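Local atomic coordinates of CEP104 (Gallus gallus, PDB entry 5JO8), a protein that probably binds tubulin or microtubules through its TOG domain, as a protein of the centriole. Residues Ser47-Lys52 and Ile88-Arg93; Tyr56-Leu61 and Val99-Gln104; Ala60-Tyr65 and Ser106-Lys111. All blocks are in the same frame, centred on the assembly; numbering follows the deposited sequence.

Contact 1 of 3, residues Ser47-Lys52 and Ile88-Arg93; sequences SGAYSK and IFLVRR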
ATOM      1  N   SER A  47      -2.130 -17.775  19.413  1.00 23.22           N
ATOM      2  CA  SER A  47      -1.604 -19.063  18.979  1.00 23.47           C
ATOM      3  C   SER A  47      -2.265 -19.503  17.679  1.00 22.87           C
ATOM      4  O   SER A  47      -1.605 -20.068  16.799  1.00 25.71           O
ATOM      5  CB  SER A  47      -1.804 -20.123  20.069  1.00 25.43           C
ATOM      6  OG  SER A  47      -1.055 -19.786  21.227  1.00 25.89           O
ATOM      7  N   GLY A  48      -3.567 -19.252  17.553  1.00 23.78           N
ATOM      8  CA  GLY A  48      -4.262 -19.522  16.304  1.00 25.58           C
ATOM      9  C   GLY A  48      -3.692 -18.714  15.146  1.00 24.53           C
ATOM     10  O   GLY A  48      -3.428 -19.252  14.070  1.00 24.46           O
ATOM     11  N   ALA A  49      -3.489 -17.420  15.365  1.00 22.00           N
ATOM     12  CA  ALA A  49      -2.924 -16.546  14.330  1.00 24.41           C
ATOM     13  C   ALA A  49      -1.531 -16.988  13.865  1.00 25.28           C
ATOM     14  O   ALA A  49      -1.150 -16.767  12.711  1.00 21.38           O
ATOM     15  CB  ALA A  49      -2.887 -15.095  14.816  1.00 22.60           C
ATOM     16  N   TYR A  50      -0.767 -17.606  14.763  1.00 23.79           N
ATOM     17  CA  TYR A  50       0.590 -18.052  14.443  1.00 24.99           C
ATOM     18  C   TYR A  50       0.632 -19.508  13.988  1.00 25.86           C
ATOM     19  O   TYR A  50       1.707 -20.029  13.687  1.00 30.21           O
ATOM     20  CB  TYR A  50       1.512 -17.895  15.657  1.00 26.04           C
ATOM     21  CG  TYR A  50       2.102 -16.513  15.864  1.00 26.57           C
ATOM     22  CD1 TYR A  50       1.309 -15.445  16.251  1.00 23.75           C
ATOM     23  CD2 TYR A  50       3.464 -16.289  15.713  1.00 25.49           C
ATOM     24  CE1 TYR A  50       1.849 -14.191  16.456  1.00 23.17           C
ATOM     25  CE2 TYR A  50       4.012 -15.038  15.908  1.00 29.26           C
ATOM     26  CZ  TYR A  50       3.201 -13.990  16.280  1.00 25.85           C
ATOM     27  OH  TYR A  50       3.732 -12.733  16.485  1.00 28.56           O
ATOM     28  N   SER A  51      -0.526 -20.159  13.934  1.00 24.06           N
ATOM     29  CA  SER A  51      -0.587 -21.595  13.651  1.00 26.67           C
ATOM     30  C   SER A  51      -0.094 -21.955  12.248  1.00 25.06           C
ATOM     31  O   SER A  51      -0.235 -21.179  11.305  1.00 27.47           O
ATOM     32  CB  SER A  51      -2.012 -22.120  13.839  1.00 30.78           C
ATOM     33  OG  SER A  51      -2.129 -23.466  13.395  1.00 29.78           O
ATOM     34  N   LYS A  52       0.477 -23.146  12.119  1.00 33.06           N
ATOM     35  CA  LYS A  52       0.860 -23.656  10.808  1.00 30.42           C
ATOM     36  C   LYS A  52      -0.376 -24.107  10.030  1.00 30.48           C
ATOM     37  O   LYS A  52      -0.317 -24.325   8.821  1.00 29.60           O
ATOM     38  CB  LYS A  52       1.883 -24.787  10.940  1.00 38.10           C
ATOM     39  CG  LYS A  52       3.255 -24.320  11.419  1.00 34.66           C
ATOM     40  CD  LYS A  52       3.850 -23.286  10.470  1.00 55.29           C
ATOM     41  CE  LYS A  52       5.125 -22.675  11.036  1.00 57.85           C
ATOM     42  NZ  LYS A  52       4.873 -21.934  12.304  1.00 63.19           N
ATOM     43  N   ILE A  88      -3.777  -4.582  14.474  1.00 15.24           N
ATOM     44  CA  ILE A  88      -2.900  -4.190  13.374  1.00 16.69           C
ATOM     45  C   ILE A  88      -1.619  -5.020  13.377  1.00 19.43           C
ATOM     46  O   ILE A  88      -1.111  -5.391  12.317  1.00 18.11           O
ATOM     47  CB  ILE A  88      -2.650  -2.656  13.348  1.00 14.90           C
ATOM     48  CG1 ILE A  88      -3.926  -1.892  12.964  1.00 16.36           C
ATOM     49  CG2 ILE A  88      -1.483  -2.278  12.442  1.00 19.72           C
ATOM     50  CD1 ILE A  88      -4.455  -2.145  11.526  1.00 16.92           C
ATOM     51  N   PHE A  89      -1.099  -5.332  14.557  1.00 18.04           N
ATOM     52  CA  PHE A  89       0.042  -6.232  14.681  1.00 17.32           C
ATOM     53  C   PHE A  89      -0.255  -7.566  13.977  1.00 16.79           C
ATOM     54  O   PHE A  89       0.572  -8.081  13.208  1.00 20.09           O
ATOM     55  CB  PHE A  89       0.384  -6.461  16.174  1.00 20.16           C
ATOM     56  CG  PHE A  89       1.470  -7.479  16.399  1.00 20.48           C
ATOM     57  CD1 PHE A  89       1.168  -8.822  16.546  1.00 21.26           C
ATOM     58  CD2 PHE A  89       2.803  -7.090  16.450  1.00 22.09           C
ATOM     59  CE1 PHE A  89       2.170  -9.764  16.727  1.00 25.56           C
ATOM     60  CE2 PHE A  89       3.812  -8.033  16.646  1.00 25.87           C
ATOM     61  CZ  PHE A  89       3.484  -9.373  16.781  1.00 23.58           C
ATOM     62  N   LEU A  90      -1.439  -8.120  14.224  1.00 16.87           N
ATOM     63  CA  LEU A  90      -1.824  -9.388  13.606  1.00 18.30           C
ATOM     64  C   LEU A  90      -2.098  -9.228  12.107  1.00 19.15           C
ATOM     65  O   LEU A  90      -1.748 -10.104  11.322  1.00 18.63           O
ATOM     66  CB  LEU A  90      -3.026 -10.009  14.331  1.00 18.63           C
ATOM     67  CG  LEU A  90      -2.721 -10.386  15.786  1.00 21.40           C
ATOM     68  CD1 LEU A  90      -3.984 -10.897  16.475  1.00 22.74           C
ATOM     69  CD2 LEU A  90      -1.610 -11.431  15.885  1.00 21.20           C
ATOM     70  N   VAL A  91      -2.708  -8.109  11.718  1.00 17.35           N
ATOM     71  CA  VAL A  91      -2.943  -7.802  10.305  1.00 16.80           C
ATOM     72  C   VAL A  91      -1.629  -7.756   9.542  1.00 18.92           C
ATOM     73  O   VAL A  91      -1.523  -8.304   8.442  1.00 18.03           O
ATOM     74  CB  VAL A  91      -3.706  -6.480  10.137  1.00 17.04           C
ATOM     75  CG1 VAL A  91      -3.691  -6.020   8.676  1.00 16.95           C
ATOM     76  CG2 VAL A  91      -5.134  -6.632  10.604  1.00 18.39           C
ATOM     77  N   ARG A  92      -0.636  -7.087  10.113  1.00 17.58           N
ATOM     78  CA  ARG A  92       0.645  -6.883   9.449  1.00 18.46           C
ATOM     79  C   ARG A  92       1.299  -8.227   9.130  1.00 22.46           C
ATOM     80  O   ARG A  92       1.867  -8.417   8.051  1.00 22.71           O
ATOM     81  CB  ARG A  92       1.549  -6.035  10.342  1.00 23.58           C
ATOM     82  CG  ARG A  92       2.867  -5.609   9.711  1.00 27.52           C
ATOM     83  CD  ARG A  92       3.697  -4.811  10.715  1.00 27.28           C
ATOM     84  NE  ARG A  92       4.848  -4.160  10.101  1.00 54.25           N
ATOM     85  CZ  ARG A  92       5.676  -3.353  10.755  1.00 57.66           C
ATOM     86  NH1 ARG A  92       6.699  -2.797  10.121  1.00 52.59           N
ATOM     87  NH2 ARG A  92       5.480  -3.101  12.044  1.00 55.79           N
ATOM     88  N   ARG A  93       1.201  -9.162  10.071  1.00 20.73           N
ATOM     89  CA  ARG A  93       1.702 -10.519   9.863  1.00 21.64           C
ATOM     90  C   ARG A  93       0.948 -11.237   8.754  1.00 19.10           C
ATOM     91  O   ARG A  93       1.554 -11.869   7.880  1.00 21.37           O
ATOM     92  CB  ARG A  93       1.542 -11.348  11.145  1.00 21.73           C
ATOM     93  CG  ARG A  93       2.419 -10.927  12.302  1.00 27.16           C
ATOM     94  CD  ARG A  93       2.364 -11.985  13.412  1.00 29.57           C
ATOM     95  NE  ARG A  93       2.977 -13.251  12.990  1.00 28.29           N
ATOM     96  CZ  ARG A  93       2.313 -14.340  12.611  1.00 28.12           C
ATOM     97  NH1 ARG A  93       0.982 -14.361  12.601  1.00 29.34           N
ATOM     98  NH2 ARG A  93       2.983 -15.425  12.243  1.00 31.73           N
TER
HETATM   99  O   HOH W   1       0.919 -16.312  10.550  1.00 54.40           O
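The backbone O of Ala-49, in the last turn of helix 43-49, is gripped twice: by NH1 of Arg-93 at 3.2 Å, with an N-H...O angle of 149°, and by water 1, which donates to the same O from 3.0 Å. NH1 approaches from above the carbonyl plane, well off the lone pairs, and the oxygen lies near the edge of the guanidinium. Water 1 also accepts a weak bond from NH2 of Arg-93, so the guanidinium holds the carbonyl both directly and through solvent.

The same guanidinium lies flat on Tyr-50. Its CZ sits 3.6 Å from the ring centroid, almost straight above the centre, and the two planes differ by only 11°, a stacked cation-pi pair. NE comes closest, 3.4 Å from CZ of Tyr-50, while NH1 and NH2 spread over the CD1 and CD2 side of the ring. A bend at chi3 (67°) turns the end of the arginine from its stem and lays it across the ring, the two side chains crossing at about a right angle. Beyond the ring, OH of Tyr-50 meets the edge of Phe-89, 3.4 Å from its CE1, and is hydrogen-bonded to Glu-33. Beside the stack, CB of Ala-49 packs against CD2 of Leu-90 at 4.0 Å, and Leu-90 reaches Val-64 of helix 54-69 as well.

Edge and face of the guanidinium thus do different work: the rim bonds to the carbonyl and the water, the flat side to the aromatic ring, which fixes its rotation. A positive group beside a carbonyl at the C-terminal end of a helix would probably be stabilised by the negative end of the helix dipole, and the arginine joins that end to helix 77-94.

Contact 2 of 3, residues Tyr56-Leu61 and Val99-Gln104; sequences YREDAL and VSSVFQ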
ATOM      1  N   TYR A  56      -6.822 -22.210  11.278  1.00 22.33           N
ATOM      2  CA  TYR A  56      -6.675 -21.588  12.589  1.00 23.65           C
ATOM      3  C   TYR A  56      -6.296 -20.121  12.419  1.00 22.17           C
ATOM      4  O   TYR A  56      -6.730 -19.274  13.196  1.00 25.11           O
ATOM      5  CB  TYR A  56      -5.614 -22.304  13.419  1.00 27.17           C
ATOM      6  CG  TYR A  56      -6.176 -23.258  14.448  1.00 39.98           C
ATOM      7  CD1 TYR A  56      -7.176 -22.854  15.328  1.00 43.97           C
ATOM      8  CD2 TYR A  56      -5.709 -24.558  14.546  1.00 28.89           C
ATOM      9  CE1 TYR A  56      -7.696 -23.721  16.275  1.00 49.77           C
ATOM     10  CE2 TYR A  56      -6.230 -25.439  15.490  1.00 32.84           C
ATOM     11  CZ  TYR A  56      -7.219 -25.013  16.352  1.00 46.32           C
ATOM     12  OH  TYR A  56      -7.734 -25.876  17.293  1.00 49.59           O
ATOM     13  N   ARG A  57      -5.476 -19.823  11.411  1.00 24.01           N
ATOM     14  CA  ARG A  57      -5.063 -18.439  11.170  1.00 23.59           C
ATOM     15  C   ARG A  57      -6.255 -17.612  10.707  1.00 23.41           C
ATOM     16  O   ARG A  57      -6.474 -16.506  11.197  1.00 22.41           O
ATOM     17  CB  ARG A  57      -3.922 -18.355  10.151  1.00 22.60           C
ATOM     18  CG  ARG A  57      -2.679 -19.121  10.562  1.00 20.63           C
ATOM     19  CD  ARG A  57      -1.437 -18.676   9.784  1.00 24.58           C
ATOM     20  NE  ARG A  57      -1.515 -18.901   8.335  1.00 22.96           N
ATOM     21  CZ  ARG A  57      -1.282 -20.067   7.740  1.00 27.25           C
ATOM     22  NH1 ARG A  57      -0.989 -21.145   8.462  1.00 23.35           N
ATOM     23  NH2 ARG A  57      -1.358 -20.158   6.416  1.00 25.39           N
ATOM     24  N   GLU A  58      -7.016 -18.132   9.750  1.00 21.24           N
ATOM     25  CA  GLU A  58      -8.206 -17.434   9.285  1.00 21.18           C
ATOM     26  C   GLU A  58      -9.211 -17.246  10.419  1.00 23.77           C
ATOM     27  O   GLU A  58      -9.750 -16.154  10.605  1.00 23.44           O
ATOM     28  CB  GLU A  58      -8.873 -18.180   8.127  1.00 22.67           C
ATOM     29  CG  GLU A  58     -10.119 -17.473   7.642  1.00 24.91           C
ATOM     30  CD  GLU A  58     -10.943 -18.298   6.689  1.00 36.06           C
ATOM     31  OE1 GLU A  58     -10.813 -19.541   6.705  1.00 37.76           O
ATOM     32  OE2 GLU A  58     -11.732 -17.697   5.934  1.00 32.27           O
ATOM     33  N   ASP A  59      -9.455 -18.311  11.181  1.00 23.67           N
ATOM     34  CA  ASP A  59     -10.365 -18.231  12.313  1.00 25.47           C
ATOM     35  C   ASP A  59      -9.917 -17.159  13.303  1.00 22.63           C
ATOM     36  O   ASP A  59     -10.743 -16.402  13.811  1.00 23.83           O
ATOM     37  CB  ASP A  59     -10.484 -19.579  13.022  1.00 28.37           C
ATOM     38  CG  ASP A  59     -11.366 -20.555  12.270  1.00 41.92           C
ATOM     39  OD1 ASP A  59     -11.959 -20.158  11.245  1.00 47.74           O
ATOM     40  OD2 ASP A  59     -11.472 -21.718  12.709  1.00 42.93           O
ATOM     41  N   ALA A  60      -8.615 -17.085  13.570  1.00 21.04           N
ATOM     42  CA  ALA A  60      -8.120 -16.095  14.525  1.00 21.04           C
ATOM     43  C   ALA A  60      -8.391 -14.669  14.053  1.00 21.07           C
ATOM     44  O   ALA A  60      -8.828 -13.820  14.839  1.00 21.86           O
ATOM     45  CB  ALA A  60      -6.640 -16.301  14.815  1.00 22.73           C
ATOM     46  N   LEU A  61      -8.130 -14.401  12.779  1.00 19.78           N
ATOM     47  CA  LEU A  61      -8.370 -13.069  12.235  1.00 18.70           C
ATOM     48  C   LEU A  61      -9.857 -12.698  12.215  1.00 22.11           C
ATOM     49  O   LEU A  61     -10.229 -11.552  12.489  1.00 20.78           O
ATOM     50  CB  LEU A  61      -7.771 -12.968  10.830  1.00 17.80           C
ATOM     51  CG  LEU A  61      -6.255 -13.193  10.813  1.00 19.86           C
ATOM     52  CD1 LEU A  61      -5.790 -13.437   9.380  1.00 20.15           C
ATOM     53  CD2 LEU A  61      -5.483 -12.034  11.448  1.00 28.66           C
ATOM     54  N   VAL A  99      -1.712 -18.145   1.951  1.00 25.12           N
ATOM     55  CA  VAL A  99      -3.062 -18.674   1.774  1.00 20.97           C
ATOM     56  C   VAL A  99      -4.093 -17.564   1.597  1.00 26.36           C
ATOM     57  O   VAL A  99      -4.239 -16.693   2.455  1.00 22.94           O
ATOM     58  CB  VAL A  99      -3.454 -19.634   2.912  1.00 23.90           C
ATOM     59  CG1 VAL A  99      -4.893 -20.084   2.752  1.00 22.47           C
ATOM     60  CG2 VAL A  99      -2.509 -20.820   2.952  1.00 30.11           C
ATOM     61  N   SER A 100      -4.820 -17.607   0.487  1.00 21.12           N
ATOM     62  CA  SER A 100      -5.727 -16.532   0.110  1.00 23.31           C
ATOM     63  C   SER A 100      -6.795 -16.238   1.171  1.00 24.57           C
ATOM     64  O   SER A 100      -7.061 -15.074   1.478  1.00 21.92           O
ATOM     65  CB  SER A 100      -6.364 -16.839  -1.255  1.00 26.71           C
ATOM     66  OG  SER A 100      -7.395 -15.917  -1.583  1.00 25.80           O
ATOM     67  N   SER A 101      -7.385 -17.274   1.757  1.00 20.82           N
ATOM     68  CA  SER A 101      -8.444 -17.047   2.742  1.00 22.36           C
ATOM     69  C   SER A 101      -7.898 -16.287   3.947  1.00 21.80           C
ATOM     70  O   SER A 101      -8.589 -15.435   4.517  1.00 22.35           O
ATOM     71  CB  SER A 101      -9.108 -18.357   3.181  1.00 23.08           C
ATOM     72  OG  SER A 101      -8.204 -19.161   3.907  1.00 28.23           O
ATOM     73  N   VAL A 102      -6.657 -16.574   4.321  1.00 19.01           N
ATOM     74  CA  VAL A 102      -6.036 -15.873   5.456  1.00 20.29           C
ATOM     75  C   VAL A 102      -5.739 -14.425   5.077  1.00 22.45           C
ATOM     76  O   VAL A 102      -6.023 -13.495   5.840  1.00 19.44           O
ATOM     77  CB  VAL A 102      -4.772 -16.582   5.945  1.00 20.07           C
ATOM     78  CG1 VAL A 102      -4.176 -15.844   7.137  1.00 24.64           C
ATOM     79  CG2 VAL A 102      -5.083 -18.028   6.313  1.00 21.96           C
ATOM     80  N   PHE A 103      -5.155 -14.232   3.901  1.00 21.11           N
ATOM     81  CA  PHE A 103      -4.860 -12.898   3.392  1.00 19.36           C
ATOM     82  C   PHE A 103      -6.149 -12.064   3.314  1.00 19.36           C
ATOM     83  O   PHE A 103      -6.179 -10.905   3.749  1.00 17.99           O
ATOM     84  CB  PHE A 103      -4.190 -13.015   2.011  1.00 19.24           C
ATOM     85  CG  PHE A 103      -3.845 -11.698   1.377  1.00 22.49           C
ATOM     86  CD1 PHE A 103      -2.815 -10.915   1.873  1.00 23.38           C
ATOM     87  CD2 PHE A 103      -4.532 -11.260   0.252  1.00 21.56           C
ATOM     88  CE1 PHE A 103      -2.494  -9.703   1.284  1.00 22.94           C
ATOM     89  CE2 PHE A 103      -4.211 -10.045  -0.339  1.00 22.75           C
ATOM     90  CZ  PHE A 103      -3.189  -9.272   0.166  1.00 24.75           C
ATOM     91  N   GLN A 104      -7.215 -12.654   2.780  1.00 19.27           N
ATOM     92  CA  GLN A 104      -8.483 -11.950   2.654  1.00 18.69           C
ATOM     93  C   GLN A 104      -9.070 -11.580   4.018  1.00 21.90           C
ATOM     94  O   GLN A 104      -9.650 -10.505   4.174  1.00 19.32           O
ATOM     95  CB  GLN A 104      -9.488 -12.773   1.841  1.00 24.65           C
ATOM     96  CG  GLN A 104      -9.152 -12.848   0.355  1.00 23.36           C
ATOM     97  CD  GLN A 104      -9.266 -11.507  -0.347  1.00 29.97           C
ATOM     98  OE1 GLN A 104     -10.057 -10.650   0.048  1.00 42.04           O
ATOM     99  NE2 GLN A 104      -8.470 -11.318  -1.387  1.00 32.83           N
TER
HETATM  100  O   HOH W   2     -11.249 -15.322   4.406  1.00 25.76           O
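Arg-57 reaches from helix 54-69 across to the start of helix 100-121, and its atoms meet different partners in turn. CB rests on the two methyls of Val-102, 3.9 Å from CG1 and nearly as close to CG2. The stem leaves with CG beside the backbone N (chi1 -59°) and bends at chi3, which carries the head toward the N-terminal end of helix 100-121; NE passes near CG2 of Val-102 and makes a salt bridge with Asp-97. NH1 bonds to the carbonyl of Ser-51, and NH2, which has its own hydrogen bond just outside the two segments, also lies 3.7 Å from CG2 of Val-99, which comes to the edge of the guanidinium.

Val-102 is shared by the neighbouring turns. Its CG2 stands 3.9 Å from N of Glu-58, and its CG1 lies 3.7 Å from CD1 of Leu-61, whose methyl also covers the valine O. On the more polar flank, Glu-58 extends past Ser-101; water 2 donates to OE2 of Glu-58 at 2.9 Å and to O of Ser-101 at 2.7 Å, bridging the helices there.

The axes of the two short segments approach to 8.7 Å and lie only 15° from parallel. Near-parallel helices side by side, with helix 77-94 coming between them in sequence, are characteristic of the HEAT-like alpha solenoid of TOG domains.

Contact 3 of 3, residues Ala60-Tyr65 and Ser106-Lys111; sequences ALLAVY and SLKLLK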
ATOM      1  N   ALA A  60      -8.615 -17.085  13.570  1.00 21.04           N
ATOM      2  CA  ALA A  60      -8.120 -16.095  14.525  1.00 21.04           C
ATOM      3  C   ALA A  60      -8.391 -14.669  14.053  1.00 21.07           C
ATOM      4  O   ALA A  60      -8.828 -13.820  14.839  1.00 21.86           O
ATOM      5  CB  ALA A  60      -6.640 -16.301  14.815  1.00 22.73           C
ATOM      6  N   LEU A  61      -8.130 -14.401  12.779  1.00 19.78           N
ATOM      7  CA  LEU A  61      -8.370 -13.069  12.235  1.00 18.70           C
ATOM      8  C   LEU A  61      -9.857 -12.698  12.215  1.00 22.11           C
ATOM      9  O   LEU A  61     -10.229 -11.552  12.489  1.00 20.78           O
ATOM     10  CB  LEU A  61      -7.771 -12.968  10.830  1.00 17.80           C
ATOM     11  CG  LEU A  61      -6.255 -13.193  10.813  1.00 19.86           C
ATOM     12  CD1 LEU A  61      -5.790 -13.437   9.380  1.00 20.15           C
ATOM     13  CD2 LEU A  61      -5.483 -12.034  11.448  1.00 28.66           C
ATOM     14  N   LEU A  62     -10.708 -13.667  11.886  1.00 20.01           N
ATOM     15  CA  LEU A  62     -12.148 -13.447  11.933  1.00 20.74           C
ATOM     16  C   LEU A  62     -12.636 -13.245  13.367  1.00 19.37           C
ATOM     17  O   LEU A  62     -13.592 -12.505  13.600  1.00 22.42           O
ATOM     18  CB  LEU A  62     -12.886 -14.593  11.236  1.00 21.49           C
ATOM     19  CG  LEU A  62     -12.562 -14.664   9.740  1.00 25.19           C
ATOM     20  CD1 LEU A  62     -13.290 -15.824   9.072  1.00 24.53           C
ATOM     21  CD2 LEU A  62     -12.886 -13.335   9.052  1.00 27.29           C
ATOM     22  N   ALA A  63     -11.980 -13.890  14.324  1.00 18.67           N
ATOM     23  CA  ALA A  63     -12.333 -13.688  15.733  1.00 20.58           C
ATOM     24  C   ALA A  63     -11.949 -12.290  16.198  1.00 20.55           C
ATOM     25  O   ALA A  63     -12.660 -11.681  17.001  1.00 21.28           O
ATOM     26  CB  ALA A  63     -11.679 -14.735  16.628  1.00 22.61           C
ATOM     27  N   VAL A  64     -10.823 -11.787  15.700  1.00 18.62           N
ATOM     28  CA  VAL A  64     -10.394 -10.433  16.015  1.00 19.04           C
ATOM     29  C   VAL A  64     -11.387  -9.452  15.424  1.00 17.41           C
ATOM     30  O   VAL A  64     -11.773  -8.485  16.087  1.00 19.81           O
ATOM     31  CB  VAL A  64      -8.961 -10.171  15.524  1.00 20.54           C
ATOM     32  CG1 VAL A  64      -8.599  -8.687  15.655  1.00 20.58           C
ATOM     33  CG2 VAL A  64      -7.980 -11.031  16.285  1.00 24.68           C
ATOM     34  N   TYR A  65     -11.818  -9.709  14.191  1.00 18.77           N
ATOM     35  CA  TYR A  65     -12.830  -8.884  13.556  1.00 18.20           C
ATOM     36  C   TYR A  65     -14.082  -8.832  14.430  1.00 22.42           C
ATOM     37  O   TYR A  65     -14.608  -7.760  14.718  1.00 19.55           O
ATOM     38  CB  TYR A  65     -13.172  -9.446  12.167  1.00 17.12           C
ATOM     39  CG  TYR A  65     -14.421  -8.845  11.563  1.00 17.73           C
ATOM     40  CD1 TYR A  65     -15.679  -9.374  11.857  1.00 20.69           C
ATOM     41  CD2 TYR A  65     -14.356  -7.744  10.718  1.00 20.82           C
ATOM     42  CE1 TYR A  65     -16.822  -8.827  11.337  1.00 24.92           C
ATOM     43  CE2 TYR A  65     -15.514  -7.189  10.183  1.00 26.15           C
ATOM     44  CZ  TYR A  65     -16.739  -7.747  10.499  1.00 23.15           C
ATOM     45  OH  TYR A  65     -17.897  -7.215   9.995  1.00 34.20           O
ATOM     46  N   SER A 106      -7.366 -10.877   6.567  1.00 18.35           N
ATOM     47  CA  SER A 106      -6.573  -9.750   7.059  1.00 18.68           C
ATOM     48  C   SER A 106      -7.029  -8.441   6.419  1.00 19.09           C
ATOM     49  O   SER A 106      -7.079  -7.398   7.084  1.00 19.34           O
ATOM     50  CB  SER A 106      -5.073  -9.974   6.864  1.00 18.63           C
ATOM     51  OG  SER A 106      -4.661  -9.652   5.549  1.00 22.03           O
ATOM     52  N   LEU A 107      -7.376  -8.483   5.136  1.00 18.34           N
ATOM     53  CA  LEU A 107      -7.870  -7.294   4.452  1.00 17.36           C
ATOM     54  C   LEU A 107      -9.230  -6.873   4.991  1.00 18.19           C
ATOM     55  O   LEU A 107      -9.490  -5.678   5.140  1.00 19.68           O
ATOM     56  CB  LEU A 107      -7.994  -7.534   2.948  1.00 18.65           C
ATOM     57  CG  LEU A 107      -6.720  -7.897   2.195  1.00 20.75           C
ATOM     58  CD1 LEU A 107      -7.020  -7.994   0.699  1.00 23.31           C
ATOM     59  CD2 LEU A 107      -5.608  -6.897   2.450  1.00 22.97           C
ATOM     60  N   LYS A 108     -10.098  -7.845   5.259  1.00 17.69           N
ATOM     61  CA  LYS A 108     -11.413  -7.573   5.821  1.00 19.63           C
ATOM     62  C   LYS A 108     -11.246  -6.860   7.161  1.00 18.10           C
ATOM     63  O   LYS A 108     -11.929  -5.883   7.450  1.00 20.21           O
ATOM     64  CB  LYS A 108     -12.182  -8.883   6.023  1.00 20.69           C
ATOM     65  CG  LYS A 108     -13.543  -8.740   6.669  1.00 22.97           C
ATOM     66  CD  LYS A 108     -14.108 -10.121   6.974  1.00 26.41           C
ATOM     67  CE  LYS A 108     -15.329 -10.066   7.879  1.00 28.15           C
ATOM     68  NZ  LYS A 108     -16.551  -9.548   7.192  1.00 33.94           N
ATOM     69  N   LEU A 109     -10.325  -7.358   7.970  1.00 17.28           N
ATOM     70  CA  LEU A 109     -10.088  -6.799   9.288  1.00 16.46           C
ATOM     71  C   LEU A 109      -9.511  -5.392   9.166  1.00 18.69           C
ATOM     72  O   LEU A 109      -9.977  -4.472   9.842  1.00 16.68           O
ATOM     73  CB  LEU A 109      -9.130  -7.707  10.056  1.00 17.96           C
ATOM     74  CG  LEU A 109      -8.639  -7.243  11.424  1.00 19.28           C
ATOM     75  CD1 LEU A 109      -9.812  -6.839  12.324  1.00 19.89           C
ATOM     76  CD2 LEU A 109      -7.813  -8.363  12.045  1.00 19.33           C
ATOM     77  N   LEU A 110      -8.509  -5.224   8.300  1.00 17.81           N
ATOM     78  CA  LEU A 110      -7.888  -3.918   8.100  1.00 17.47           C
ATOM     79  C   LEU A 110      -8.887  -2.870   7.624  1.00 18.14           C
ATOM     80  O   LEU A 110      -8.953  -1.760   8.168  1.00 17.93           O
ATOM     81  CB  LEU A 110      -6.735  -4.027   7.109  1.00 15.75           C
ATOM     82  CG  LEU A 110      -6.027  -2.727   6.747  1.00 15.58           C
ATOM     83  CD1 LEU A 110      -5.510  -2.088   8.041  1.00 16.12           C
ATOM     84  CD2 LEU A 110      -4.882  -3.018   5.808  1.00 16.37           C
ATOM     85  N   LYS A 111      -9.693  -3.226   6.626  1.00 18.10           N
ATOM     86  CA  LYS A 111     -10.688  -2.297   6.115  1.00 16.87           C
ATOM     87  C   LYS A 111     -11.707  -1.912   7.188  1.00 18.77           C
ATOM     88  O   LYS A 111     -12.102  -0.745   7.300  1.00 17.74           O
ATOM     89  CB  LYS A 111     -11.391  -2.886   4.881  1.00 16.46           C
ATOM     90  CG  LYS A 111     -12.410  -1.943   4.280  1.00 19.40           C
ATOM     91  CD  LYS A 111     -13.034  -2.476   2.993  1.00 20.06           C
ATOM     92  CE  LYS A 111     -14.108  -1.513   2.534  1.00 25.25           C
ATOM     93  NZ  LYS A 111     -14.871  -2.044   1.370  1.00 34.15           N
TER
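One cation-pi and CH-pi pair borders this contact: Lys-108 lays its end over a face of Tyr-65. CE stands over the middle of the ring, 3.6 Å from the centroid of Tyr-65, and the bend at chi4 (73°) keeps NZ above the same face, 4.2 Å from that centroid and displaced toward the hydroxyl. An alanine at Tyr-65 has no ring to lie under CE and NZ of Lys-108, and the lysine end is likely to be left without its cation-pi partner and free to turn.

The apolar contacts centre on Leu-109. Its CD2 fits against CG1 of Val-64 at 3.7 Å, with CD2 of Leu-61 farther off, while CD1 of Leu-109 lies 3.8 Å from CA of Tyr-65. Val-91 of helix 77-94 touches Leu-109 too. The lysine stem is apolar in use as well, CD of Lys-108 lying 4.0 Å from CD2 of Leu-62.

A polar neighbour stands apart: one turn toward the N terminus, Leu-61 approaches Ser-106, whose OG is hydrogen-bonded to O of Phe-103.

The chemistry is graded: a leucine-valine interior joins helices 54-69 and 100-121, and at its margin an aromatic face lets a charged chain pack by its carbons while its ammonium stays near the ring.

From the N terminus, the chain runs through helices 43-49 and 54-69, back along helix 77-94, and on into helix 100-121. Contact 1 closes the first long loop, bringing 88-93 to 47-52. Contacts 2 and 3 both start inside that loop and end beyond it, so each crosses contact 1. They do not nest in each other: their first segments overlap at Ala-60 and Leu-61, and both advance along the same two helices. CD of Arg-57 packs on O of Ala-49, joining contacts 1 and 2; CB of Ala-60 against Ala-49 and Ile-88 against Leu-110 join contacts 1 and 3. Together they unite four helices in the N-terminal part of the solenoid.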